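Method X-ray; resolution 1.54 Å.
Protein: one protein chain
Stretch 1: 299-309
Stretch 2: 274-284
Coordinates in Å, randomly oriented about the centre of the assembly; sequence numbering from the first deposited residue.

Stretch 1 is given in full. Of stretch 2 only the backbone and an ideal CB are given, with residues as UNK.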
# COMPACT_ATOMS: atom_id res chain seq x y z
N ALA A 299 -5.82 39.48 26.46
CA ALA A 299 -4.63 39.01 27.16
C ALA A 299 -3.40 39.91 26.94
O ALA A 299 -2.52 39.99 27.80
CB ALA A 299 -4.33 37.55 26.81
N LEU A 300 -3.37 40.57 25.78
CA LEU A 300 -2.25 41.46 25.41
C LEU A 300 -2.40 42.92 25.85
O LEU A 300 -1.46 43.70 25.68
CB LEU A 300 -2.05 41.43 23.91
CG LEU A 300 -1.56 40.11 23.35
CD1 LEU A 300 -1.46 40.19 21.81
CD2 LEU A 300 -0.23 39.68 24.01
N LYS A 301 -3.56 43.27 26.40
CA LYS A 301 -3.80 44.64 26.88
C LYS A 301 -2.67 45.22 27.74
O LYS A 301 -2.29 46.38 27.52
CB LYS A 301 -5.15 44.76 27.59
CG LYS A 301 -6.32 44.83 26.62
CD LYS A 301 -7.61 45.23 27.30
CE LYS A 301 -8.76 45.24 26.29
NZ LYS A 301 -10.07 45.36 26.99
N PRO A 302 -2.12 44.44 28.70
CA PRO A 302 -1.01 44.98 29.51
C PRO A 302 0.22 45.40 28.70
O PRO A 302 1.01 46.22 29.17
CB PRO A 302 -0.64 43.82 30.43
CG PRO A 302 -1.90 43.03 30.56
CD PRO A 302 -2.49 43.09 29.16
N TYR A 303 0.37 44.86 27.49
CA TYR A 303 1.49 45.18 26.63
C TYR A 303 1.14 46.22 25.58
O TYR A 303 2.02 46.70 24.87
CB TYR A 303 1.98 43.90 25.94
CG TYR A 303 2.62 42.94 26.90
CD1 TYR A 303 1.86 42.00 27.58
CD2 TYR A 303 3.99 43.00 27.15
CE1 TYR A 303 2.46 41.13 28.50
CE2 TYR A 303 4.59 42.15 28.06
CZ TYR A 303 3.83 41.22 28.72
OH TYR A 303 4.46 40.37 29.61
N GLU A 304 -0.15 46.59 25.49
CA GLU A 304 -0.64 47.59 24.53
C GLU A 304 -0.22 47.21 23.11
O GLU A 304 0.29 48.04 22.33
CB GLU A 304 -0.18 49.01 24.91
CG GLU A 304 -0.75 49.51 26.24
CD GLU A 304 -0.50 51.00 26.44
OE1 GLU A 304 0.52 51.53 25.93
OE2 GLU A 304 -1.32 51.65 27.11
N ILE A 305 -0.42 45.94 22.78
CA ILE A 305 -0.25 45.46 21.41
C ILE A 305 -1.44 44.60 21.05
O ILE A 305 -2.23 44.25 21.94
CB ILE A 305 1.08 44.66 21.22
CG1 ILE A 305 1.08 43.35 21.99
CG2 ILE A 305 2.28 45.52 21.58
CD1 ILE A 305 2.09 42.38 21.45
N GLU A 306 -1.57 44.27 19.76
CA GLU A 306 -2.71 43.48 19.28
C GLU A 306 -2.28 42.31 18.42
O GLU A 306 -1.17 42.30 17.89
CB GLU A 306 -3.70 44.36 18.49
CG GLU A 306 -4.51 45.30 19.39
CD GLU A 306 -5.67 45.99 18.67
OE1 GLU A 306 -5.72 46.02 17.42
OE2 GLU A 306 -6.55 46.52 19.38
N ALA A 307 -3.18 41.33 18.35
CA ALA A 307 -3.08 40.21 17.43
C ALA A 307 -3.85 40.56 16.17
O ALA A 307 -4.89 41.25 16.21
CB ALA A 307 -3.67 38.99 18.06
N HIS A 308 -3.33 40.08 15.05
CA HIS A 308 -3.88 40.38 13.74
C HIS A 308 -3.95 39.10 12.92
O HIS A 308 -3.12 38.20 13.07
CB HIS A 308 -2.98 41.38 13.00
CG HIS A 308 -2.74 42.66 13.72
ND1 HIS A 308 -1.80 42.79 14.72
CD2 HIS A 308 -3.30 43.89 13.57
CE1 HIS A 308 -1.80 44.04 15.16
NE2 HIS A 308 -2.69 44.72 14.48
N ARG A 309 -4.96 39.04 12.05
CA ARG A 309 -5.12 37.91 11.15
C ARG A 309 -5.45 38.44 9.77
O ARG A 309 -5.85 39.61 9.63
CB ARG A 309 -6.30 37.05 11.61
CG ARG A 309 -7.59 37.85 11.78
CD ARG A 309 -8.80 36.92 11.78
NE ARG A 309 -8.94 36.25 10.49
CZ ARG A 309 -10.01 35.53 10.13
NH1 ARG A 309 -11.02 35.37 10.98
NH2 ARG A 309 -10.05 34.97 8.93
N UNK A 274 5.70 34.60 25.42
CA UNK A 274 6.59 34.81 24.28
C UNK A 274 6.62 36.28 23.87
O UNK A 274 7.66 36.78 23.48
CB UNK A 274 6.15 33.94 23.10
N UNK A 275 5.49 36.98 23.96
CA UNK A 275 5.47 38.42 23.72
C UNK A 275 6.46 39.14 24.66
O UNK A 275 7.26 39.97 24.25
CB UNK A 275 4.05 38.97 23.91
N UNK A 276 6.37 38.78 25.95
CA UNK A 276 7.29 39.30 26.95
C UNK A 276 8.75 38.96 26.64
O UNK A 276 9.62 39.82 26.74
CB UNK A 276 6.91 38.75 28.33
N UNK A 277 8.99 37.71 26.22
CA UNK A 277 10.35 37.20 26.00
C UNK A 277 11.11 37.99 24.93
O UNK A 277 12.33 38.20 25.05
CB UNK A 277 10.29 35.72 25.60
N UNK A 278 10.41 38.47 23.90
CA UNK A 278 11.10 39.16 22.80
C UNK A 278 10.74 40.66 22.68
O UNK A 278 11.21 41.34 21.76
CB UNK A 278 10.77 38.46 21.48
N UNK A 279 9.93 41.17 23.61
CA UNK A 279 9.47 42.55 23.52
C UNK A 279 8.66 42.78 22.24
O UNK A 279 8.90 43.73 21.50
CB UNK A 279 10.66 43.51 23.57
N UNK A 280 7.75 41.85 21.95
CA UNK A 280 6.99 41.89 20.70
C UNK A 280 6.10 43.13 20.62
O UNK A 280 5.54 43.57 21.64
CB UNK A 280 6.14 40.63 20.56
N UNK A 281 5.99 43.67 19.40
CA UNK A 281 5.12 44.82 19.18
C UNK A 281 3.82 44.49 18.45
O UNK A 281 2.98 45.37 18.26
CB UNK A 281 5.88 45.89 18.39
N UNK A 282 3.66 43.22 18.11
CA UNK A 282 2.43 42.71 17.54
C UNK A 282 2.48 41.19 17.50
O UNK A 282 3.54 40.57 17.69
CB UNK A 282 2.20 43.28 16.14
N UNK A 283 1.30 40.60 17.26
CA UNK A 283 1.14 39.16 17.12
C UNK A 283 0.36 38.87 15.83
O UNK A 283 -0.60 39.59 15.50
CB UNK A 283 0.43 38.57 18.34
N UNK A 284 0.81 37.87 15.10
CA UNK A 284 0.09 37.36 13.94
C UNK A 284 -0.48 36.00 14.27
O UNK A 284 0.23 35.13 14.81
CB UNK A 284 1.00 37.28 12.71

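Position 274 lies on a helix with nothing of stretch 1 within 5.5 Å of its ideal CB, so the contact sets no rule and many side chains would suit. It is Lys-274.

Position 275 is the opposite case. Its CB points toward stretch 1, 4.3 Å from Leu-300 CD2 and 4.6 Å from Ile-305 CD1, with the Tyr-303 ring close by. The lining is apolar, and a compact aliphatic such as valine, leucine or isoleucine would suit. Val-275, in rotamer t, sets CG2 3.9 Å from Leu-300 CD2 and CG1 3.8 Å from Ile-305 CD1; CG1 also sits over one face of the Tyr-303 ring, 4.1 Å from its centroid, in a CH-pi contact.

At 276 an ideal CB would fall a tight 3.2 Å from Tyr-303 OH, which argues for glycine. Gly-276 it is, its CA 4.0 Å from Tyr-303 OH.

Positions 277 and 278 are out of reach and tolerant. Ser-277 turns its OG back to Lys-274 O at 2.8 Å; Ile-278 leaves stretch 1 untouched.

Position 279 has phi 61°, which by itself favours glycine, with asparagine a fallback. Gly-279 is the first residue to leave helical phi/psi, in a Schellman motif.

At 280 the CB points sideways, 4.5 Å from Ile-305 CD1, so a small or modest apolar group fits. Ala-280 adds little beyond its O, 3.7 Å from Ile-305 CD1.

The CB at 281 points away, leaving room for a long polar chain. Lys-281 bends its NZ back to Gly-279 O (2.9 Å), while its backbone O takes a bond from a water that in turn accepts from Glu-306 N.

At 282 the CB points sideways, 3.9 Å from Glu-306 O, with the His-308 side chain nearby; serine, alanine or threonine could be tried. Ser-282 satisfies its OG elsewhere in the structure.

From 283 the backbone pairs in parallel with stretch 1. The ideal CB of 283 lies 4.0 Å from Ala-307 CA and 4.3 Å from Leu-300 CD1, calling for a beta-branched aliphatic. Val-283 places CG2 3.9 Å from Leu-300 CD1 and shares its face of the sheet with Ala-307 (CB to CB, 4.1 Å). Its N donates to Glu-306 O (3.1 Å) and its O accepts from His-308 N (2.8 Å).

At 284 the CB shares a sheet face with His-308, 4.2 Å from His-308 O; aromatic or large aliphatic chains could reach along stretch 1. Phe-284 brings CE1 within 4.3 Å of Arg-309 CA.

Stretch 2, residues 274-284: KVGSIGAKSVF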
# COMPACT_ATOMS: atom_id res chain seq x y z
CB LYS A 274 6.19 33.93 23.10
CG LYS A 274 6.27 32.42 23.39
CD LYS A 274 7.69 31.98 23.68
CE LYS A 274 7.76 30.48 23.98
NZ LYS A 274 9.16 30.09 24.33
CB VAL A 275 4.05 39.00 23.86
CG1 VAL A 275 4.05 40.51 24.08
CG2 VAL A 275 3.25 38.67 22.62
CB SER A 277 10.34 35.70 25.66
OG SER A 277 9.93 35.46 24.31
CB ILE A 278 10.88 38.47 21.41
CG1 ILE A 278 9.44 38.67 20.90
CG2 ILE A 278 11.20 36.97 21.49
CD1 ILE A 278 9.32 38.28 19.41
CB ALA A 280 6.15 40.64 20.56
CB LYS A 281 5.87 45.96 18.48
CG LYS A 281 7.03 46.51 19.32
CD LYS A 281 6.54 47.12 20.63
CE LYS A 281 7.69 47.56 21.55
NZ LYS A 281 8.24 46.41 22.35
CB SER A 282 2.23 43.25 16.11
OG SER A 282 3.17 42.70 15.20
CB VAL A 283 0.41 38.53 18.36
CG1 VAL A 283 0.02 37.07 18.08
CG2 VAL A 283 1.30 38.66 19.60
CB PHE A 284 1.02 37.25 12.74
CG PHE A 284 0.37 36.61 11.54
CD1 PHE A 284 -0.61 37.31 10.81
CD2 PHE A 284 0.71 35.32 11.16
CE1 PHE A 284 -1.21 36.74 9.68
CE2 PHE A 284 0.11 34.73 10.03
CZ PHE A 284 -0.88 35.45 9.31
O HOH W 1 -0.03 45.60 17.72
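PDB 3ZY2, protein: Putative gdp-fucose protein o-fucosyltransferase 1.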